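Putative branched chain amino acid ABC transporter, periplasmic amino acid-binding protein (Brucella ovis, PDB 4XFK) serves as a component of an amino-acid transport system, probably capturing leucine, isoleucine, valine, threonine or alanine in the periplasm for an ABC transporter. Local coordinates at residues A[246-251]-A[292-297]; A[268-273]-A[363-368]. The protein carries 1 engineered substitution. All coordinates share one frame; numbering follows the deposited sequence.

Contact 1 of 2, residues A[246-251]-A[292-297]; sequences LDQPGN and PSYVEP
Gln248 lies flat against the ring of Tyr294, the two side chains running side by side and pointing the same way. CG of Gln248 stands anti to its backbone N (chi1 177°), and the chain stays extended beyond it, following the ring toward its hydroxyl. CB sits over the middle of the face, 3.6 Å from the centroid of the Tyr294 ring, a CH-pi contact almost on the ring normal. CG lies over the same face, 3.6 Å from Tyr294 CE2, and CD of Gln248 lies 3.5 Å from that same CE2. At the tip, NE2 also lies nearest CE2, while OE1 is 3.6 Å from Tyr294 CZ. The amide and ring planes are only 14° apart, a stack that suits glutamine: its methylenes cover the ring, and its flat polar end lies nearly parallel to the ring plane. OE1 is hydrogen-bonded to Ser222 N, and the tyrosine hydroxyl to Thr27 OG1. Across the opposite ring face, Val295 CG1 supplies an aliphatic backing, 3.6 Å above the Tyr294 ring plane.

Asp247 holds the other end of the tyrosine. Its OD2 accepts a hydrogen bond from Tyr294 N (2.9 Å), the N-H coming from above the carboxylate plane. This anchors the type II' turn from Ser293 to Glu296, closed by Glu296 N to Ser293 O, in which Tyr294 takes a positive phi (59°), unusual for a residue with a side chain.

The contact thus joins the loop between strand 240-243 and helix 251-255 to the turn leading into helix 296-312. Leu246 packs on helix 223-235, whereas Gln248 and Val295 touch helix 26-44, which follows a strand of the five-stranded parallel sheet. Elements associated with the two sheets of this periplasmic binding protein meet here.

Contact 2 of 2, residues A[268-273]-A[363-368]; sequences FNPEAN and ARIKAD
Glu271 reaches across to the backbone of Arg364 from a type I beta turn, Asn269 to Ala272, which presents both Pro270 and Glu271 to the loop 363-368. Proline fits the second position of such a turn because its ring already fixes the phi required there. Asn269 reinforces the bend as an Asx turn, its OD1 accepting from Glu271 N (2.9 Å).

Glu271 has the most surface buried by this contact. Its CG is anti to the carbonyl carbon (chi1 -53°), and the chain is extended beyond it, long enough to span the gap between the loops. OE1 accepts from Arg364 N at 2.8 Å in a nearly straight bond (174°), with the donor lying above the carboxylate plane. A water also donates to OE1 and in turn accepts from Ile365 N, so one carboxylate oxygen serves two successive peptide N-H groups, one directly and one through solvent. A glutamate suits this place because it brings an acceptor to backbone N-H groups in a loop outside any regular strand.

Beside this polar link, Ile365 and Pro270 make the apolar part. Ile365 CG1 meets the CB-CG edge of Pro270, 3.9 Å from each of these two atoms. Pro270 is backed by Met278 and Ala281 of helix 274-288, and Ile365 touches Tyr291.

The exposed Arg364 crosses Glu271 at about a right angle. With Glu271 OE2 4.9 Å from Arg364 NE, the opposite charges may attract each other without direct contact. A second water joins them, donating to Glu271 OE2 (3.0 Å) and accepting from Arg364 NE (2.8 Å) at the edge of the guanidinium, in its plane.

The centres of contact 1 and contact 2 are about 11 Å apart, and their segments alternate along the chain. They touch at Asp368 and at Phe268. Asp368 OD1 accepts a probable hydrogen bond from Gly250 N (2.8 Å), and Pro297 CB packs against Phe268 CB at 3.5 Å. Separately, Asp368 OD2 accepts from Gly253 N, within helix 251-255, near the start of that helix. Helix 274-288 also connects the contacts, running from the turn of contact 2 toward 292-297. Contact 1 is the buried one, with the Tyr294 side chain about 6 Å from a bound sodium ion and Val295 touching Tyr31, a sodium ligand. Contact 2 lies at the surface, farther from the chain's centre.

Contact 1 of 2, residues A[246-251]-A[292-297]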
ATOM      1  N   LEU A 246      -8.133   3.530   6.650  1.00  5.88           N
ATOM      2  CA  LEU A 246      -9.531   3.542   7.076  1.00  6.11           C
ATOM      3  C   LEU A 246     -10.501   3.097   5.982  1.00  7.14           C
ATOM      4  O   LEU A 246     -11.588   2.608   6.294  1.00  8.02           O
ATOM      5  CB  LEU A 246      -9.939   4.914   7.610  1.00  7.21           C
ATOM      6  CG  LEU A 246     -11.275   4.965   8.352  1.00  9.22           C
ATOM      7  CD1 LEU A 246     -11.260   4.097   9.603  1.00 10.56           C
ATOM      8  CD2 LEU A 246     -11.632   6.396   8.695  1.00  9.45           C
ATOM      9  N   ASP A 247     -10.119   3.230   4.710  1.00  7.10           N
ATOM     10  CA  ASP A 247     -11.035   2.850   3.627  1.00  6.72           C
ATOM     11  C   ASP A 247     -11.035   1.344   3.325  1.00  6.64           C
ATOM     12  O   ASP A 247     -11.690   0.906   2.386  1.00  8.16           O
ATOM     13  CB  ASP A 247     -10.819   3.689   2.358  1.00  7.65           C
ATOM     14  CG  ASP A 247      -9.456   3.486   1.742  1.00  8.52           C
ATOM     15  OD1 ASP A 247      -8.520   3.141   2.482  1.00  9.87           O
ATOM     16  OD2 ASP A 247      -9.324   3.677   0.517  1.00  9.91           O
ATOM     17  N   GLN A 248     -10.340   0.545   4.130  1.00  6.89           N
ATOM     18  CA  GLN A 248     -10.558  -0.893   4.076  1.00  7.73           C
ATOM     19  C   GLN A 248     -12.034  -1.170   4.319  1.00  8.00           C
ATOM     20  O   GLN A 248     -12.618  -0.632   5.250  1.00  8.42           O
ATOM     21  CB  GLN A 248      -9.727  -1.631   5.128  1.00  7.24           C
ATOM     22  CG  GLN A 248     -10.028  -3.132   5.114  1.00  7.62           C
ATOM     23  CD  GLN A 248      -9.097  -3.963   5.974  1.00  8.67           C
ATOM     24  OE1 GLN A 248      -8.347  -3.437   6.793  1.00 10.35           O
ATOM     25  NE2 GLN A 248      -9.128  -5.276   5.770  1.00 10.74           N
ATOM     26  N   PRO A 249     -12.644  -2.022   3.485  1.00  8.64           N
ATOM     27  CA  PRO A 249     -14.065  -2.329   3.693  1.00 10.32           C
ATOM     28  C   PRO A 249     -14.357  -2.802   5.114  1.00 10.68           C
ATOM     29  O   PRO A 249     -13.607  -3.627   5.656  1.00 11.05           O
ATOM     30  CB  PRO A 249     -14.324  -3.437   2.675  1.00 12.59           C
ATOM     31  CG  PRO A 249     -13.371  -3.119   1.558  1.00 11.85           C
ATOM     32  CD  PRO A 249     -12.121  -2.633   2.248  1.00  9.93           C
ATOM     33  N   GLY A 250     -15.409  -2.239   5.709  1.00 10.34           N
ATOM     34  CA  GLY A 250     -15.863  -2.611   7.040  1.00 10.38           C
ATOM     35  C   GLY A 250     -15.713  -1.537   8.115  1.00  9.68           C
ATOM     36  O   GLY A 250     -16.494  -1.496   9.073  1.00 10.26           O
ATOM     37  N   ASN A 251     -14.701  -0.680   7.988  1.00  8.88           N
ATOM     38  CA  ASN A 251     -14.422   0.311   9.027  1.00  9.69           C
ATOM     39  C   ASN A 251     -15.509   1.361   9.228  1.00 10.13           C
ATOM     40  O   ASN A 251     -15.808   1.735  10.363  1.00 10.75           O
ATOM     41  CB  ASN A 251     -13.110   1.029   8.743  1.00  8.40           C
ATOM     42  CG  ASN A 251     -11.914   0.187   9.050  1.00 10.27           C
ATOM     43  OD1 ASN A 251     -11.842  -0.446  10.100  1.00 15.83           O
ATOM     44  ND2 ASN A 251     -10.946   0.193   8.152  1.00  9.69           N
ATOM     45  N   PRO A 292     -12.841   0.144  -6.179  1.00  7.84           N
ATOM     46  CA  PRO A 292     -11.485  -0.020  -5.644  1.00  7.61           C
ATOM     47  C   PRO A 292     -11.223   0.895  -4.451  1.00  7.81           C
ATOM     48  O   PRO A 292     -11.604   2.064  -4.444  1.00  9.62           O
ATOM     49  CB  PRO A 292     -10.597   0.367  -6.829  1.00  9.25           C
ATOM     50  CG  PRO A 292     -11.435   1.357  -7.591  1.00  9.80           C
ATOM     51  CD  PRO A 292     -12.858   0.901  -7.443  1.00  9.32           C
ATOM     52  N   SER A 293     -10.571   0.357  -3.433  1.00  8.45           N
ATOM     53  CA  SER A 293     -10.180   1.176  -2.290  1.00  8.83           C
ATOM     54  C   SER A 293      -9.015   0.502  -1.584  1.00  7.56           C
ATOM     55  O   SER A 293      -8.582  -0.581  -1.984  1.00  7.29           O
ATOM     56  CB  SER A 293     -11.343   1.345  -1.313  1.00 12.42           C
ATOM     57  OG  SER A 293     -11.638   0.113  -0.679  1.00 14.48           O
ATOM     58  N   TYR A 294      -8.500   1.162  -0.547  1.00  7.28           N
ATOM     59  CA  TYR A 294      -7.556   0.542   0.368  1.00  6.99           C
ATOM     60  C   TYR A 294      -6.321   0.085  -0.443  1.00  6.44           C
ATOM     61  O   TYR A 294      -5.733   0.912  -1.146  1.00  7.37           O
ATOM     62  CB  TYR A 294      -8.306  -0.554   1.144  1.00  7.11           C
ATOM     63  CG  TYR A 294      -7.533  -1.411   2.138  1.00  6.82           C
ATOM     64  CD1 TYR A 294      -6.581  -0.872   2.999  1.00  6.52           C
ATOM     65  CD2 TYR A 294      -7.782  -2.781   2.212  1.00  7.01           C
ATOM     66  CE1 TYR A 294      -5.899  -1.687   3.902  1.00  6.63           C
ATOM     67  CE2 TYR A 294      -7.113  -3.596   3.100  1.00  6.86           C
ATOM     68  CZ  TYR A 294      -6.167  -3.040   3.934  1.00  6.97           C
ATOM     69  OH  TYR A 294      -5.480  -3.829   4.829  1.00  7.16           O
ATOM     70  N   VAL A 295      -5.943  -1.193  -0.396  1.00  6.10           N
ATOM     71  CA  VAL A 295      -4.708  -1.662  -1.040  1.00  6.39           C
ATOM     72  C   VAL A 295      -4.781  -1.733  -2.571  1.00  5.85           C
ATOM     73  O   VAL A 295      -3.754  -1.878  -3.247  1.00  6.11           O
ATOM     74  CB  VAL A 295      -4.280  -3.045  -0.497  1.00  7.07           C
ATOM     75  CG1 VAL A 295      -3.960  -2.937   1.004  1.00  7.13           C
ATOM     76  CG2 VAL A 295      -5.368  -4.084  -0.748  1.00  7.84           C
ATOM     77  N   GLU A 296      -5.988  -1.647  -3.127  1.00  6.53           N
ATOM     78  CA  GLU A 296      -6.171  -1.947  -4.548  1.00  7.09           C
ATOM     79  C   GLU A 296      -5.571  -0.926  -5.525  1.00  6.99           C
ATOM     80  O   GLU A 296      -4.910  -1.332  -6.476  1.00  7.13           O
ATOM     81  CB  GLU A 296      -7.642  -2.245  -4.862  1.00  6.64           C
ATOM     82  CG  GLU A 296      -8.163  -3.427  -4.064  1.00  7.27           C
ATOM     83  CD  GLU A 296      -9.645  -3.658  -4.264  1.00  8.32           C
ATOM     84  OE1 GLU A 296     -10.449  -2.753  -3.938  1.00  9.48           O
ATOM     85  OE2 GLU A 296     -10.010  -4.753  -4.748  1.00  8.71           O
ATOM     86  N   PRO A 297      -5.798   0.386  -5.309  1.00  7.63           N
ATOM     87  CA  PRO A 297      -5.240   1.347  -6.272  1.00  8.81           C
ATOM     88  C   PRO A 297      -3.713   1.269  -6.457  1.00  8.17           C
ATOM     89  O   PRO A 297      -3.266   1.277  -7.610  1.00  8.17           O
ATOM     90  CB  PRO A 297      -5.694   2.695  -5.701  1.00 10.03           C
ATOM     91  CG  PRO A 297      -7.005   2.355  -5.023  1.00  9.17           C
ATOM     92  CD  PRO A 297      -6.694   1.051  -4.341  1.00  8.53           C
TER

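Contact 2 of 2, residues A[268-273]-A[363-368]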
ATOM      1  N   PHE A 268      -5.587   7.341  -4.179  1.00  7.09           N
ATOM      2  CA  PHE A 268      -6.747   7.355  -5.067  1.00  8.41           C
ATOM      3  C   PHE A 268      -8.053   7.745  -4.377  1.00  7.66           C
ATOM      4  O   PHE A 268      -8.278   7.433  -3.202  1.00  9.17           O
ATOM      5  CB  PHE A 268      -6.911   5.969  -5.703  1.00 10.28           C
ATOM      6  CG  PHE A 268      -8.160   5.824  -6.531  1.00 13.62           C
ATOM      7  CD1 PHE A 268      -8.239   6.385  -7.797  1.00 15.30           C
ATOM      8  CD2 PHE A 268      -9.258   5.135  -6.039  1.00 15.77           C
ATOM      9  CE1 PHE A 268      -9.397   6.258  -8.566  1.00 16.30           C
ATOM     10  CE2 PHE A 268     -10.418   5.005  -6.804  1.00 17.39           C
ATOM     11  CZ  PHE A 268     -10.480   5.568  -8.059  1.00 16.80           C
ATOM     12  N   ASN A 269      -8.922   8.413  -5.123  1.00  7.47           N
ATOM     13  CA  ASN A 269     -10.314   8.528  -4.737  1.00  8.48           C
ATOM     14  C   ASN A 269     -11.101   8.642  -6.039  1.00  9.48           C
ATOM     15  O   ASN A 269     -10.644   9.300  -6.966  1.00  8.98           O
ATOM     16  CB  ASN A 269     -10.526   9.749  -3.828  1.00  9.17           C
ATOM     17  CG  ASN A 269     -11.971   9.940  -3.431  1.00 10.12           C
ATOM     18  OD1 ASN A 269     -12.782  10.389  -4.235  1.00 11.01           O
ATOM     19  ND2 ASN A 269     -12.302   9.609  -2.187  1.00  9.53           N
ATOM     20  N   PRO A 270     -12.268   7.987  -6.130  1.00  9.77           N
ATOM     21  CA  PRO A 270     -13.037   8.032  -7.381  1.00 10.59           C
ATOM     22  C   PRO A 270     -13.326   9.443  -7.909  1.00 11.41           C
ATOM     23  O   PRO A 270     -13.444   9.602  -9.124  1.00 11.92           O
ATOM     24  CB  PRO A 270     -14.354   7.349  -7.007  1.00 12.36           C
ATOM     25  CG  PRO A 270     -13.995   6.427  -5.902  1.00 13.68           C
ATOM     26  CD  PRO A 270     -12.881   7.087  -5.135  1.00 11.10           C
ATOM     27  N   GLU A 271     -13.455  10.429  -7.020  1.00 10.75           N
ATOM     28  CA  GLU A 271     -13.795  11.804  -7.410  1.00 11.92           C
ATOM     29  C   GLU A 271     -12.601  12.745  -7.425  1.00 13.58           C
ATOM     30  O   GLU A 271     -12.778  13.956  -7.561  1.00 16.32           O
ATOM     31  CB  GLU A 271     -14.774  12.429  -6.421  1.00 16.68           C
ATOM     32  CG  GLU A 271     -16.027  11.672  -6.125  1.00 19.27           C
ATOM     33  CD  GLU A 271     -16.855  12.392  -5.077  1.00 17.03           C
ATOM     34  OE1 GLU A 271     -17.122  11.793  -4.018  1.00 15.15           O
ATOM     35  OE2 GLU A 271     -17.222  13.566  -5.307  1.00 19.07           O
ATOM     36  N   ALA A 272     -11.395  12.217  -7.248  1.00 12.17           N
ATOM     37  CA  ALA A 272     -10.234  13.085  -7.081  1.00 12.12           C
ATOM     38  C   ALA A 272      -9.611  13.546  -8.389  1.00 12.88           C
ATOM     39  O   ALA A 272      -8.889  14.537  -8.406  1.00 15.05           O
ATOM     40  CB  ALA A 272      -9.190  12.431  -6.188  1.00 12.66           C
ATOM     41  N   ASN A 273      -9.882  12.837  -9.484  1.00 11.87           N
ATOM     42  CA  ASN A 273      -9.298  13.206 -10.766  1.00 12.88           C
ATOM     43  C   ASN A 273     -10.325  13.158 -11.885  1.00 12.01           C
ATOM     44  O   ASN A 273     -10.107  12.542 -12.932  1.00 12.61           O
ATOM     45  CB  ASN A 273      -8.085  12.338 -11.102  1.00 11.90           C
ATOM     46  CG  ASN A 273      -7.285  12.894 -12.259  1.00 12.86           C
ATOM     47  OD1 ASN A 273      -7.179  14.112 -12.416  1.00 16.45           O
ATOM     48  ND2 ASN A 273      -6.735  12.010 -13.086  1.00 13.58           N
ATOM     49  N   ALA A 363     -19.777  12.328  -0.111  1.00 10.24           N
ATOM     50  CA  ALA A 363     -19.055  11.456  -1.035  1.00 10.08           C
ATOM     51  C   ALA A 363     -20.016  10.770  -1.996  1.00 11.40           C
ATOM     52  O   ALA A 363     -21.060  10.276  -1.581  1.00 12.38           O
ATOM     53  CB  ALA A 363     -18.262  10.420  -0.260  1.00  9.94           C
ATOM     54  N   ARG A 364     -19.658  10.737  -3.277  1.00 10.97           N
ATOM     55  CA  ARG A 364     -20.491  10.087  -4.285  1.00 11.11           C
ATOM     56  C   ARG A 364     -20.538   8.572  -4.098  1.00 11.40           C
ATOM     57  O   ARG A 364     -21.609   7.963  -4.160  1.00 14.30           O
ATOM     58  CB  ARG A 364     -19.994  10.412  -5.690  1.00 11.71           C
ATOM     59  CG  ARG A 364     -20.832   9.773  -6.792  1.00 14.33           C
ATOM     60  CD  ARG A 364     -20.549  10.408  -8.135  1.00 15.22           C
ATOM     61  NE  ARG A 364     -20.804  11.841  -8.095  1.00 16.33           N
ATOM     62  CZ  ARG A 364     -21.999  12.393  -8.295  1.00 17.23           C
ATOM     63  NH1 ARG A 364     -23.053  11.626  -8.558  1.00 16.39           N
ATOM     64  NH2 ARG A 364     -22.141  13.712  -8.234  1.00 18.81           N
ATOM     65  N   ILE A 365     -19.370   7.966  -3.885  1.00 11.76           N
ATOM     66  CA  ILE A 365     -19.264   6.529  -3.683  1.00 12.06           C
ATOM     67  C   ILE A 365     -19.271   6.260  -2.182  1.00 11.54           C
ATOM     68  O   ILE A 365     -18.365   6.688  -1.459  1.00 11.88           O
ATOM     69  CB  ILE A 365     -17.966   5.974  -4.307  1.00 14.30           C
ATOM     70  CG1 ILE A 365     -17.918   6.249  -5.815  1.00 18.25           C
ATOM     71  CG2 ILE A 365     -17.816   4.487  -4.006  1.00 15.26           C
ATOM     72  CD1 ILE A 365     -19.130   5.793  -6.556  1.00 20.22           C
ATOM     73  N   LYS A 366     -20.298   5.554  -1.719  1.00 12.70           N
ATOM     74  CA  LYS A 366     -20.491   5.294  -0.295  0.59 13.51           C
ATOM     75  C   LYS A 366     -19.692   4.087   0.171  1.00 13.82           C
ATOM     76  O   LYS A 366     -19.426   3.172  -0.609  1.00 16.99           O
ATOM     77  CB  LYS A 366     -21.971   5.049  -0.008  0.59 14.69           C
ATOM     78  CG  LYS A 366     -22.893   6.093  -0.602  0.59 15.42           C
ATOM     79  CD  LYS A 366     -22.539   7.474  -0.094  0.59 15.78           C
ATOM     80  CE  LYS A 366     -23.580   8.486  -0.521  0.59 15.66           C
ATOM     81  NZ  LYS A 366     -23.300   9.819   0.065  0.59 16.09           N
ATOM     82  N   ALA A 367     -19.327   4.085   1.453  1.00 10.95           N
ATOM     83  CA  ALA A 367     -18.604   2.975   2.058  1.00 11.36           C
ATOM     84  C   ALA A 367     -19.542   2.091   2.882  1.00 12.00           C
ATOM     85  O   ALA A 367     -20.387   2.599   3.631  1.00 12.74           O
ATOM     86  CB  ALA A 367     -17.474   3.500   2.938  1.00 12.94           C
ATOM     87  N   ASP A 368     -19.386   0.776   2.735  1.00 13.42           N
ATOM     88  CA  ASP A 368     -20.039  -0.218   3.597  1.00 13.07           C
ATOM     89  C   ASP A 368     -21.564  -0.125   3.611  1.00 15.07           C
ATOM     90  O   ASP A 368     -22.200  -0.507   4.588  1.00 15.16           O
ATOM     91  CB  ASP A 368     -19.510  -0.142   5.035  1.00 11.45           C
ATOM     92  CG  ASP A 368     -18.008  -0.333   5.122  1.00 10.92           C
ATOM     93  OD1 ASP A 368     -17.400  -0.892   4.183  1.00 13.09           O
ATOM     94  OD2 ASP A 368     -17.432   0.071   6.151  1.00 12.73           O
TER
HETATM   95  O   HOH W   1     -16.759   9.131  -4.262  1.00 19.11           O
HETATM   96  O   HOH W   2     -18.581  13.511  -7.987  1.00 30.50           O